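Local structure of imelysin-like protein (Psychrobacter arcticus, 3PF0) at residues N126-Y131 with V164-P169; N130-E135 with H259-T264; L153-L158 with A192-G197. The protein is of unknown function but belongs to the imelysin-like proteins of peptidase family M75 and may be a metalloendopeptidase. All blocks are in the same frame, centred on the assembly; numbering follows the deposited sequence.

Interaction 1: N126-Y131 with V164-P169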
ATOM      1  N   ASN A 126       5.056 -10.033   0.369  1.00 31.92           N
ATOM      2  CA  ASN A 126       4.025  -8.999   0.612  1.00 31.04           C
ATOM      3  C   ASN A 126       3.045  -9.407   1.738  1.00 33.85           C
ATOM      4  O   ASN A 126       2.580  -8.535   2.472  1.00 33.79           O
ATOM      5  CB  ASN A 126       3.239  -8.685  -0.671  1.00 29.01           C
ATOM      6  CG  ASN A 126       2.576  -9.880  -1.320  1.00 49.34           C
ATOM      7  OD1 ASN A 126       3.018 -11.022  -1.211  1.00 39.96           O
ATOM      8  ND2 ASN A 126       1.503  -9.637  -2.031  1.00 47.88           N
ATOM      9  N   LEU A 127       2.742 -10.722   1.877  1.00 29.60           N
ATOM     10  CA  LEU A 127       1.862 -11.189   2.948  1.00 28.95           C
ATOM     11  C   LEU A 127       2.622 -11.218   4.290  1.00 33.42           C
ATOM     12  O   LEU A 127       2.011 -11.011   5.335  1.00 31.93           O
ATOM     13  CB  LEU A 127       1.217 -12.533   2.614  1.00 28.87           C
ATOM     14  CG  LEU A 127       0.137 -12.488   1.503  1.00 31.83           C
ATOM     15  CD1 LEU A 127      -0.348 -13.876   1.152  1.00 31.52           C
ATOM     16  CD2 LEU A 127      -1.048 -11.549   1.870  1.00 29.19           C
ATOM     17  N   TYR A 128       3.964 -11.377   4.250  1.00 30.91           N
ATOM     18  CA  TYR A 128       4.819 -11.290   5.438  1.00 30.72           C
ATOM     19  C   TYR A 128       4.982  -9.831   5.820  1.00 33.33           C
ATOM     20  O   TYR A 128       5.272  -9.538   6.975  1.00 33.36           O
ATOM     21  CB  TYR A 128       6.202 -11.948   5.202  1.00 32.42           C
ATOM     22  CG  TYR A 128       6.175 -13.464   5.248  1.00 34.56           C
ATOM     23  CD1 TYR A 128       6.382 -14.149   6.443  1.00 36.86           C
ATOM     24  CD2 TYR A 128       5.956 -14.213   4.093  1.00 35.74           C
ATOM     25  CE1 TYR A 128       6.340 -15.544   6.495  1.00 38.97           C
ATOM     26  CE2 TYR A 128       5.930 -15.611   4.129  1.00 37.33           C
ATOM     27  CZ  TYR A 128       6.116 -16.271   5.335  1.00 46.05           C
ATOM     28  OH  TYR A 128       6.081 -17.642   5.381  1.00 48.98           O
ATOM     29  N   ILE A 129       4.790  -8.913   4.847  1.00 29.64           N
ATOM     30  CA  ILE A 129       4.881  -7.463   5.042  1.00 28.90           C
ATOM     31  C   ILE A 129       3.519  -6.897   5.507  1.00 33.15           C
ATOM     32  O   ILE A 129       3.475  -6.089   6.442  1.00 33.42           O
ATOM     33  CB  ILE A 129       5.400  -6.759   3.749  1.00 31.41           C
ATOM     34  CG1 ILE A 129       6.876  -7.115   3.491  1.00 31.78           C
ATOM     35  CG2 ILE A 129       5.220  -5.233   3.823  1.00 30.36           C
ATOM     36  CD1 ILE A 129       7.345  -6.896   2.076  1.00 35.50           C
ATOM     37  N   ASN A 130       2.425  -7.280   4.828  1.00 29.79           N
ATOM     38  CA  ASN A 130       1.082  -6.815   5.167  1.00 29.17           C
ATOM     39  C   ASN A 130       0.053  -7.903   4.866  1.00 32.00           C
ATOM     40  O   ASN A 130      -0.449  -8.000   3.741  1.00 31.20           O
ATOM     41  CB  ASN A 130       0.737  -5.505   4.430  1.00 30.22           C
ATOM     42  CG  ASN A 130      -0.544  -4.851   4.916  1.00 40.96           C
ATOM     43  OD1 ASN A 130      -0.892  -4.914   6.092  1.00 33.85           O
ATOM     44  ND2 ASN A 130      -1.279  -4.212   4.025  1.00 30.69           N
ATOM     45  N   TYR A 131      -0.247  -8.737   5.879  1.00 28.30           N
ATOM     46  CA  TYR A 131      -1.213  -9.821   5.719  1.00 28.01           C
ATOM     47  C   TYR A 131      -2.612  -9.215   5.740  1.00 32.37           C
ATOM     48  O   TYR A 131      -3.183  -8.970   6.803  1.00 32.49           O
ATOM     49  CB  TYR A 131      -1.039 -10.931   6.778  1.00 28.53           C
ATOM     50  CG  TYR A 131      -1.682 -12.225   6.330  1.00 29.31           C
ATOM     51  CD1 TYR A 131      -3.053 -12.433   6.476  1.00 30.79           C
ATOM     52  CD2 TYR A 131      -0.945 -13.192   5.654  1.00 30.25           C
ATOM     53  CE1 TYR A 131      -3.667 -13.582   5.981  1.00 30.97           C
ATOM     54  CE2 TYR A 131      -1.544 -14.358   5.179  1.00 31.74           C
ATOM     55  CZ  TYR A 131      -2.904 -14.549   5.343  1.00 33.88           C
ATOM     56  OH  TYR A 131      -3.483 -15.703   4.869  1.00 35.50           O
ATOM     57  N   VAL A 164       1.045 -14.220   9.114  1.00 36.02           N
ATOM     58  CA  VAL A 164      -0.095 -13.757   9.895  1.00 36.64           C
ATOM     59  C   VAL A 164       0.336 -13.161  11.279  1.00 40.20           C
ATOM     60  O   VAL A 164      -0.388 -12.331  11.831  1.00 39.58           O
ATOM     61  CB  VAL A 164      -1.048 -14.990  10.000  1.00 42.10           C
ATOM     62  CG1 VAL A 164      -1.533 -15.299  11.415  1.00 43.01           C
ATOM     63  CG2 VAL A 164      -2.204 -14.886   9.020  1.00 41.97           C
ATOM     64  N   VAL A 165       1.512 -13.552  11.812  1.00 35.59           N
ATOM     65  CA  VAL A 165       1.957 -13.107  13.137  1.00 34.34           C
ATOM     66  C   VAL A 165       3.076 -12.048  13.047  1.00 36.23           C
ATOM     67  O   VAL A 165       3.764 -11.793  14.040  1.00 35.40           O
ATOM     68  CB  VAL A 165       2.365 -14.312  14.035  1.00 39.27           C
ATOM     69  CG1 VAL A 165       1.192 -15.254  14.246  1.00 40.27           C
ATOM     70  CG2 VAL A 165       3.564 -15.076  13.478  1.00 39.06           C
ATOM     71  N   GLN A 166       3.231 -11.406  11.883  1.00 31.62           N
ATOM     72  CA  GLN A 166       4.272 -10.406  11.688  1.00 30.57           C
ATOM     73  C   GLN A 166       3.847  -9.317  10.675  1.00 33.93           C
ATOM     74  O   GLN A 166       2.678  -9.242  10.287  1.00 34.04           O
ATOM     75  CB  GLN A 166       5.582 -11.095  11.249  1.00 31.75           C
ATOM     76  CG  GLN A 166       5.444 -11.930   9.985  1.00 35.02           C
ATOM     77  CD  GLN A 166       6.641 -12.805   9.744  1.00 46.62           C
ATOM     78  OE1 GLN A 166       7.743 -12.333   9.442  1.00 38.55           O
ATOM     79  NE2 GLN A 166       6.427 -14.108   9.805  1.00 36.19           N
ATOM     80  N   GLY A 167       4.812  -8.494  10.270  1.00 30.11           N
ATOM     81  CA  GLY A 167       4.604  -7.393   9.335  1.00 29.57           C
ATOM     82  C   GLY A 167       3.845  -6.234   9.951  1.00 32.25           C
ATOM     83  O   GLY A 167       3.708  -6.150  11.182  1.00 31.56           O
ATOM     84  N   ILE A 168       3.312  -5.356   9.091  1.00 28.54           N
ATOM     85  CA  ILE A 168       2.530  -4.181   9.503  1.00 29.46           C
ATOM     86  C   ILE A 168       1.319  -4.582  10.411  1.00 33.62           C
ATOM     87  O   ILE A 168       1.222  -3.983  11.483  1.00 33.80           O
ATOM     88  CB  ILE A 168       2.127  -3.317   8.271  1.00 32.93           C
ATOM     89  CG1 ILE A 168       3.383  -2.601   7.730  1.00 33.07           C
ATOM     90  CG2 ILE A 168       1.022  -2.296   8.601  1.00 32.90           C
ATOM     91  CD1 ILE A 168       3.365  -2.341   6.333  1.00 39.54           C
ATOM     92  N   PRO A 169       0.438  -5.580  10.091  1.00 30.31           N
ATOM     93  CA  PRO A 169      -0.676  -5.884  11.015  1.00 30.15           C
ATOM     94  C   PRO A 169      -0.232  -6.542  12.331  1.00 35.16           C
ATOM     95  O   PRO A 169      -0.919  -6.376  13.344  1.00 36.09           O
ATOM     96  CB  PRO A 169      -1.565  -6.827  10.206  1.00 32.50           C
ATOM     97  CG  PRO A 169      -0.651  -7.458   9.211  1.00 36.31           C
ATOM     98  CD  PRO A 169       0.346  -6.402   8.863  1.00 31.09           C
TER
HETATM   99  O   HOH W   1       1.833  -9.243   7.655  1.00 27.17           O
HETATM  100  O   HOH W   2       7.884  -9.862   8.186  1.00 25.88           O

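Interaction 2: N130-E135 with H259-T264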
ATOM      1  N   ASN A 130       2.425  -7.280   4.828  1.00 29.79           N
ATOM      2  CA  ASN A 130       1.082  -6.815   5.167  1.00 29.17           C
ATOM      3  C   ASN A 130       0.053  -7.903   4.866  1.00 32.00           C
ATOM      4  O   ASN A 130      -0.449  -8.000   3.741  1.00 31.20           O
ATOM      5  CB  ASN A 130       0.737  -5.505   4.430  1.00 30.22           C
ATOM      6  CG  ASN A 130      -0.544  -4.851   4.916  1.00 40.96           C
ATOM      7  OD1 ASN A 130      -0.892  -4.914   6.092  1.00 33.85           O
ATOM      8  ND2 ASN A 130      -1.279  -4.212   4.025  1.00 30.69           N
ATOM      9  N   TYR A 131      -0.247  -8.737   5.879  1.00 28.30           N
ATOM     10  CA  TYR A 131      -1.213  -9.821   5.719  1.00 28.01           C
ATOM     11  C   TYR A 131      -2.612  -9.215   5.740  1.00 32.37           C
ATOM     12  O   TYR A 131      -3.183  -8.970   6.803  1.00 32.49           O
ATOM     13  CB  TYR A 131      -1.039 -10.931   6.778  1.00 28.53           C
ATOM     14  CG  TYR A 131      -1.682 -12.225   6.330  1.00 29.31           C
ATOM     15  CD1 TYR A 131      -3.053 -12.433   6.476  1.00 30.79           C
ATOM     16  CD2 TYR A 131      -0.945 -13.192   5.654  1.00 30.25           C
ATOM     17  CE1 TYR A 131      -3.667 -13.582   5.981  1.00 30.97           C
ATOM     18  CE2 TYR A 131      -1.544 -14.358   5.179  1.00 31.74           C
ATOM     19  CZ  TYR A 131      -2.904 -14.549   5.343  1.00 33.88           C
ATOM     20  OH  TYR A 131      -3.483 -15.703   4.869  1.00 35.50           O
ATOM     21  N   TYR A 132      -3.133  -8.923   4.546  1.00 29.52           N
ATOM     22  CA  TYR A 132      -4.425  -8.257   4.361  1.00 29.52           C
ATOM     23  C   TYR A 132      -5.043  -8.653   3.007  1.00 35.41           C
ATOM     24  O   TYR A 132      -4.320  -8.691   2.023  1.00 36.61           O
ATOM     25  CB  TYR A 132      -4.230  -6.715   4.428  1.00 29.25           C
ATOM     26  CG  TYR A 132      -5.516  -5.919   4.394  1.00 29.54           C
ATOM     27  CD1 TYR A 132      -6.209  -5.627   5.565  1.00 30.88           C
ATOM     28  CD2 TYR A 132      -6.061  -5.489   3.189  1.00 30.00           C
ATOM     29  CE1 TYR A 132      -7.409  -4.926   5.539  1.00 30.72           C
ATOM     30  CE2 TYR A 132      -7.258  -4.778   3.152  1.00 31.31           C
ATOM     31  CZ  TYR A 132      -7.930  -4.504   4.330  1.00 35.46           C
ATOM     32  OH  TYR A 132      -9.119  -3.825   4.309  1.00 36.31           O
ATOM     33  N   PRO A 133      -6.359  -8.904   2.895  1.00 32.92           N
ATOM     34  CA  PRO A 133      -7.384  -8.952   3.964  1.00 32.83           C
ATOM     35  C   PRO A 133      -7.110 -10.053   5.002  1.00 36.86           C
ATOM     36  O   PRO A 133      -6.309 -10.954   4.769  1.00 35.67           O
ATOM     37  CB  PRO A 133      -8.681  -9.260   3.192  1.00 35.10           C
ATOM     38  CG  PRO A 133      -8.396  -8.900   1.761  1.00 39.68           C
ATOM     39  CD  PRO A 133      -6.942  -9.231   1.581  1.00 34.68           C
ATOM     40  N   ASP A 134      -7.759  -9.959   6.158  1.00 34.71           N
ATOM     41  CA  ASP A 134      -7.684 -10.960   7.218  1.00 34.92           C
ATOM     42  C   ASP A 134      -9.114 -11.199   7.696  1.00 41.59           C
ATOM     43  O   ASP A 134      -9.467 -10.872   8.830  1.00 41.78           O
ATOM     44  CB  ASP A 134      -6.732 -10.531   8.349  1.00 35.55           C
ATOM     45  CG  ASP A 134      -6.611 -11.511   9.506  1.00 41.99           C
ATOM     46  OD1 ASP A 134      -6.875 -12.720   9.299  1.00 45.18           O
ATOM     47  OD2 ASP A 134      -6.241 -11.074  10.612  1.00 42.94           O
ATOM     48  N   GLU A 135      -9.938 -11.762   6.800  1.00 40.42           N
ATOM     49  CA  GLU A 135     -11.362 -12.048   7.009  1.00 42.69           C
ATOM     50  C   GLU A 135     -11.649 -12.917   8.240  1.00 49.47           C
ATOM     51  O   GLU A 135     -12.731 -12.796   8.817  1.00 50.72           O
ATOM     52  CB  GLU A 135     -11.954 -12.731   5.767  1.00 44.87           C
ATOM     53  CG  GLU A 135     -12.239 -11.765   4.632  1.00 56.53           C
ATOM     54  CD  GLU A 135     -12.473 -12.391   3.270  1.00 84.25           C
ATOM     55  OE1 GLU A 135     -13.194 -13.413   3.188  1.00 71.15           O
ATOM     56  OE2 GLU A 135     -11.961 -11.828   2.273  1.00 86.35           O
ATOM     57  N   HIS A 259     -12.046  -6.499   7.496  1.00 44.98           N
ATOM     58  CA  HIS A 259     -11.850  -5.290   8.290  1.00 45.06           C
ATOM     59  C   HIS A 259     -11.223  -4.191   7.459  1.00 45.42           C
ATOM     60  O   HIS A 259     -10.603  -4.461   6.430  1.00 44.88           O
ATOM     61  CB  HIS A 259     -10.962  -5.593   9.520  1.00 46.65           C
ATOM     62  CG  HIS A 259     -11.308  -6.877  10.208  1.00 52.28           C
ATOM     63  ND1 HIS A 259     -12.250  -6.923  11.226  1.00 55.68           N
ATOM     64  CD2 HIS A 259     -10.880  -8.139   9.950  1.00 55.31           C
ATOM     65  CE1 HIS A 259     -12.350  -8.199  11.567  1.00 56.16           C
ATOM     66  NE2 HIS A 259     -11.552  -8.973  10.822  1.00 56.10           N
ATOM     67  N   LEU A 260     -11.407  -2.945   7.895  1.00 39.28           N
ATOM     68  CA  LEU A 260     -10.787  -1.795   7.259  1.00 37.72           C
ATOM     69  C   LEU A 260      -9.281  -1.873   7.467  1.00 39.88           C
ATOM     70  O   LEU A 260      -8.859  -2.406   8.497  1.00 39.14           O
ATOM     71  CB  LEU A 260     -11.310  -0.502   7.904  1.00 37.67           C
ATOM     72  CG  LEU A 260     -12.625   0.065   7.430  1.00 42.32           C
ATOM     73  CD1 LEU A 260     -13.248   0.841   8.523  1.00 43.17           C
ATOM     74  CD2 LEU A 260     -12.426   0.998   6.261  1.00 43.45           C
ATOM     75  N   PRO A 261      -8.432  -1.312   6.588  1.00 35.81           N
ATOM     76  CA  PRO A 261      -6.994  -1.287   6.915  1.00 34.60           C
ATOM     77  C   PRO A 261      -6.792  -0.432   8.180  1.00 37.76           C
ATOM     78  O   PRO A 261      -7.583   0.489   8.408  1.00 36.07           O
ATOM     79  CB  PRO A 261      -6.352  -0.686   5.662  1.00 35.83           C
ATOM     80  CG  PRO A 261      -7.425   0.088   5.005  1.00 40.87           C
ATOM     81  CD  PRO A 261      -8.721  -0.589   5.331  1.00 37.48           C
ATOM     82  N   ALA A 262      -5.816  -0.795   9.049  1.00 34.54           N
ATOM     83  CA  ALA A 262      -5.528  -0.134  10.338  1.00 34.55           C
ATOM     84  C   ALA A 262      -6.787  -0.047  11.245  1.00 38.94           C
ATOM     85  O   ALA A 262      -7.022   0.976  11.898  1.00 39.06           O
ATOM     86  CB  ALA A 262      -4.925   1.255  10.120  1.00 35.13           C
ATOM     87  N   ALA A 263      -7.568  -1.149  11.302  1.00 35.50           N
ATOM     88  CA  ALA A 263      -8.792  -1.250  12.097  1.00 35.72           C
ATOM     89  C   ALA A 263      -8.527  -1.139  13.601  1.00 40.50           C
ATOM     90  O   ALA A 263      -9.304  -0.484  14.296  1.00 41.37           O
ATOM     91  CB  ALA A 263      -9.510  -2.560  11.799  1.00 36.49           C
ATOM     92  N   THR A 264      -7.461  -1.797  14.106  1.00 35.74           N
ATOM     93  CA  THR A 264      -7.122  -1.795  15.535  1.00 35.11           C
ATOM     94  C   THR A 264      -6.621  -0.404  15.950  1.00 38.41           C
ATOM     95  O   THR A 264      -7.018   0.096  17.001  1.00 39.04           O
ATOM     96  CB  THR A 264      -6.100  -2.901  15.830  1.00 40.41           C
ATOM     97  OG1 THR A 264      -6.639  -4.150  15.387  1.00 39.80           O
ATOM     98  CG2 THR A 264      -5.770  -3.001  17.300  1.00 39.73           C
TER
HETATM   99  O   HOH W   3      -9.349  -7.667   6.666  1.00 27.99           O

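Interaction 3: L153-L158 with A192-G197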
ATOM      1  N   LEU A 153      12.205 -13.483  21.377  1.00 43.73           N
ATOM      2  CA  LEU A 153      12.073 -13.638  19.935  1.00 41.76           C
ATOM      3  C   LEU A 153      13.128 -12.817  19.191  1.00 43.54           C
ATOM      4  O   LEU A 153      13.455 -11.697  19.596  1.00 43.26           O
ATOM      5  CB  LEU A 153      10.654 -13.192  19.522  1.00 40.66           C
ATOM      6  CG  LEU A 153      10.190 -13.463  18.085  1.00 43.45           C
ATOM      7  CD1 LEU A 153      10.132 -14.956  17.765  1.00 42.25           C
ATOM      8  CD2 LEU A 153       8.837 -12.841  17.852  1.00 45.12           C
ATOM      9  N   THR A 154      13.680 -13.394  18.123  1.00 38.77           N
ATOM     10  CA  THR A 154      14.643 -12.695  17.273  1.00 37.60           C
ATOM     11  C   THR A 154      13.983 -12.447  15.922  1.00 38.10           C
ATOM     12  O   THR A 154      13.046 -13.162  15.566  1.00 36.68           O
ATOM     13  CB  THR A 154      15.960 -13.471  17.119  1.00 43.39           C
ATOM     14  OG1 THR A 154      15.700 -14.657  16.378  1.00 44.43           O
ATOM     15  CG2 THR A 154      16.634 -13.798  18.452  1.00 41.34           C
ATOM     16  N   ALA A 155      14.488 -11.454  15.164  1.00 33.51           N
ATOM     17  CA  ALA A 155      14.022 -11.124  13.815  1.00 31.56           C
ATOM     18  C   ALA A 155      14.112 -12.326  12.869  1.00 35.79           C
ATOM     19  O   ALA A 155      13.185 -12.568  12.100  1.00 35.36           O
ATOM     20  CB  ALA A 155      14.850  -9.987  13.259  1.00 31.61           C
ATOM     21  N   GLU A 156      15.222 -13.092  12.945  1.00 33.89           N
ATOM     22  CA  GLU A 156      15.504 -14.242  12.074  1.00 33.70           C
ATOM     23  C   GLU A 156      14.538 -15.391  12.336  1.00 37.41           C
ATOM     24  O   GLU A 156      14.169 -16.099  11.403  1.00 37.52           O
ATOM     25  CB  GLU A 156      16.960 -14.716  12.235  1.00 35.81           C
ATOM     26  CG  GLU A 156      18.008 -13.653  11.918  1.00 44.51           C
ATOM     27  CD  GLU A 156      18.247 -12.581  12.970  1.00 66.96           C
ATOM     28  OE1 GLU A 156      17.881 -12.796  14.149  1.00 52.40           O
ATOM     29  OE2 GLU A 156      18.770 -11.504  12.603  1.00 69.83           O
ATOM     30  N   GLN A 157      14.091 -15.542  13.583  1.00 34.54           N
ATOM     31  CA  GLN A 157      13.152 -16.592  13.984  1.00 35.02           C
ATOM     32  C   GLN A 157      11.782 -16.438  13.330  1.00 37.65           C
ATOM     33  O   GLN A 157      11.131 -17.444  13.076  1.00 37.76           O
ATOM     34  CB  GLN A 157      12.993 -16.609  15.502  1.00 37.04           C
ATOM     35  CG  GLN A 157      14.083 -17.410  16.206  1.00 48.52           C
ATOM     36  CD  GLN A 157      13.843 -17.489  17.690  1.00 63.55           C
ATOM     37  OE1 GLN A 157      13.415 -16.530  18.338  1.00 51.22           O
ATOM     38  NE2 GLN A 157      14.120 -18.642  18.259  1.00 67.97           N
ATOM     39  N   LEU A 158      11.362 -15.196  13.032  1.00 34.16           N
ATOM     40  CA  LEU A 158      10.078 -14.881  12.392  1.00 33.69           C
ATOM     41  C   LEU A 158       9.959 -15.413  10.959  1.00 41.47           C
ATOM     42  O   LEU A 158       8.833 -15.659  10.507  1.00 41.18           O
ATOM     43  CB  LEU A 158       9.843 -13.382  12.393  1.00 32.35           C
ATOM     44  CG  LEU A 158       9.424 -12.796  13.732  1.00 35.95           C
ATOM     45  CD1 LEU A 158       9.519 -11.314  13.700  1.00 34.55           C
ATOM     46  CD2 LEU A 158       7.996 -13.208  14.103  1.00 37.19           C
ATOM     47  N   ALA A 192       9.869  -7.891  14.803  1.00 31.15           N
ATOM     48  CA  ALA A 192       8.982  -7.728  13.658  1.00 30.27           C
ATOM     49  C   ALA A 192       9.374  -6.549  12.788  1.00 31.22           C
ATOM     50  O   ALA A 192       9.385  -6.705  11.581  1.00 31.19           O
ATOM     51  CB  ALA A 192       7.531  -7.616  14.110  1.00 31.29           C
ATOM     52  N   SER A 193       9.732  -5.391  13.368  1.00 28.19           N
ATOM     53  CA  SER A 193      10.148  -4.224  12.578  1.00 27.05           C
ATOM     54  C   SER A 193      11.511  -4.495  11.876  1.00 31.21           C
ATOM     55  O   SER A 193      11.685  -4.125  10.706  1.00 31.14           O
ATOM     56  CB  SER A 193      10.180  -2.957  13.434  1.00 29.43           C
ATOM     57  OG  SER A 193      10.960  -3.121  14.606  1.00 36.71           O
ATOM     58  N   SER A 194      12.420  -5.237  12.538  1.00 27.93           N
ATOM     59  CA  SER A 194      13.707  -5.645  11.954  1.00 27.26           C
ATOM     60  C   SER A 194      13.496  -6.619  10.784  1.00 33.11           C
ATOM     61  O   SER A 194      14.115  -6.443   9.731  1.00 32.86           O
ATOM     62  CB  SER A 194      14.600  -6.292  13.006  1.00 30.05           C
ATOM     63  OG  SER A 194      15.780  -6.848  12.441  1.00 37.95           O
ATOM     64  N   ALA A 195      12.624  -7.646  10.966  1.00 30.69           N
ATOM     65  CA  ALA A 195      12.331  -8.613   9.905  1.00 30.59           C
ATOM     66  C   ALA A 195      11.672  -7.906   8.728  1.00 33.89           C
ATOM     67  O   ALA A 195      11.996  -8.202   7.582  1.00 33.63           O
ATOM     68  CB  ALA A 195      11.441  -9.734  10.429  1.00 31.57           C
ATOM     69  N   LEU A 196      10.801  -6.918   9.021  1.00 31.13           N
ATOM     70  CA  LEU A 196      10.116  -6.109   8.016  1.00 31.30           C
ATOM     71  C   LEU A 196      11.131  -5.276   7.221  1.00 35.49           C
ATOM     72  O   LEU A 196      11.101  -5.309   5.993  1.00 36.39           O
ATOM     73  CB  LEU A 196       9.071  -5.218   8.692  1.00 31.22           C
ATOM     74  CG  LEU A 196       8.102  -4.457   7.809  1.00 35.95           C
ATOM     75  CD1 LEU A 196       7.452  -5.365   6.801  1.00 36.28           C
ATOM     76  CD2 LEU A 196       7.028  -3.827   8.659  1.00 38.09           C
ATOM     77  N   GLY A 197      12.052  -4.617   7.924  1.00 31.38           N
ATOM     78  CA  GLY A 197      13.134  -3.835   7.323  1.00 31.96           C
ATOM     79  C   GLY A 197      13.965  -4.621   6.327  1.00 36.58           C
ATOM     80  O   GLY A 197      14.191  -4.157   5.205  1.00 36.73           O
TER

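Interaction 1: N126-Y131 with V164-P169
V164 opens the contact with a CH-pi interaction. Its CG2 stands over the centre of the Y131 ring, 3.5 Å from the ring centroid and only 9° off the normal. Y131 CB points toward 164-169, with CG anti to the backbone N (chi1 -160°). Further along, Q166 turns its amide plane nearly perpendicular to the Y128 ring and meets it at the rim, with NE2 3.4 Å from Y128 CD1. NE2 is hydrogen-bonded to S162 O and probably to L158 O, while OE1 accepts from a water that also donates to Y128 O, its oxygen 2.9 Å from that atom. A second water accepts a hydrogen bond from Y131 N at 2.8 Å and lies within hydrogen-bonding distance of both L127 O and Q166 O. G167 has no side chain, and the backbones close in here: the CA atoms of I129 and G167 are 4.3 Å apart, and G167 CA makes a CA-H...O contact with I129 O. That same oxygen accepts a nearly straight hydrogen bond from I168 N (2.8 Å, 167°), so the end of helix 125-129 is joined directly to the N-terminal part of helix 167-176. P169 finishes the segment by laying CD 3.4 Å from N130 OD1 and CG against Y131 N, while N130 ND2 bonds to E113. The contact is wedged between other helices. I129 and I168 both reach W109 of helix 92-112 and L196 of helix 183-214, V164 and P169 touch helix 138-149, and the Y128 ring has a cation-pi partner in R199.

Interaction 2: N130-E135 with H259-T264
Y132 and H259 make the main link in a surface contact between two irregular loops, one leading from helix 125-129 to helix 138-149, the other from helix 225-250 to helix 268-283. The Y132 hydroxyl donates to H259 O at 2.7 Å, lying in the plane of that carbonyl with a C=O...OH angle of 153°. H259 O lies at the edge of the tyrosine ring, near its plane, with Y132 CE1 3.3 Å away. Y132 CG is anti to the backbone N (chi1 -174°), and CB points toward the second loop; the OH also touches P261 CD at 3.4 Å, in the type II turn from L260 to A263. The H259 imidazole reaches back to the first loop: D134 O lies in its plane at the edge, 3.3 Å from CD2. A water between the backbones accepts from D134 N (2.8 Å) and H259 N (3.1 Å), adding an indirect tie. The D134 carboxylate faces elsewhere, taking the amides of L138 and V139 at the start of helix 138-149. Among the neighbouring helices, Y132 and P261 both touch A245 of helix 225-250, and P261 also packs on I271 and I272 of helix 268-283.

Interaction 3: L153-L158 with A192-G197
Between A155, L158 and helix residues A192, S194 and A195 no aromatic ring or side-chain amide takes part across the contact; the flat groups that meet the other segment are peptide groups. A155 O lies 3.7 Å from the A195 CB methyl, and the peptide nitrogen A192 N is met by L158 CD1. The Q157 amide works within its own loop instead. Its OE1 accepts a hydrogen bond from T154 N (3.2 Å, 151°), with the donor tilted 22° from the amide plane, while Q157 N returns a weak bond to T154 OG1. This reciprocal pair, a capping box in pattern, lies at the start of 155-158, which has helical backbone angles but not the regular bonds. A155 CB sits against the S194 side chain, 3.4 Å from OG, which stands anti to the backbone N (chi1 173°). With alanines facing each other, the two backbones come close: the CA atoms of A155 and A195 are 4.9 Å apart. L158 supplies the larger hydrophobic group. Its CD1 methyl lies 3.6 Å from A192 N, over the helix backbone, and also touches A195 CB (4.1 Å) and A192 CB (4.2 Å). The same leucine packs on L146 of helix 138-149 and on S191. The contact rests on van der Waals packing of methyl groups against one another and against S194 OG, A155 O and A192 N, none of them hydrogen-bonded across it, with no direction imposed by a hydrogen bond.

From the N terminus, the 126-135 region serves two contacts in turn. Interaction 1 closes a loop of 32 residues that carries helix 138-149 and brings the chain back at the start of helix 167-176. Interaction 2 begins at the same place, sharing N130 and Y131, but closes a far longer loop of 123 residues, bringing in the connection between helices 225-250 and 268-283. Interaction 3 lies wholly inside that long loop and crosses interaction 1: residues 153-158 fall within its span, 192-197 beyond it. Helix 183-214, which carries 192-197, also lies against interaction 1, and the two contacts touch. Interactions 2 and 3 do not touch.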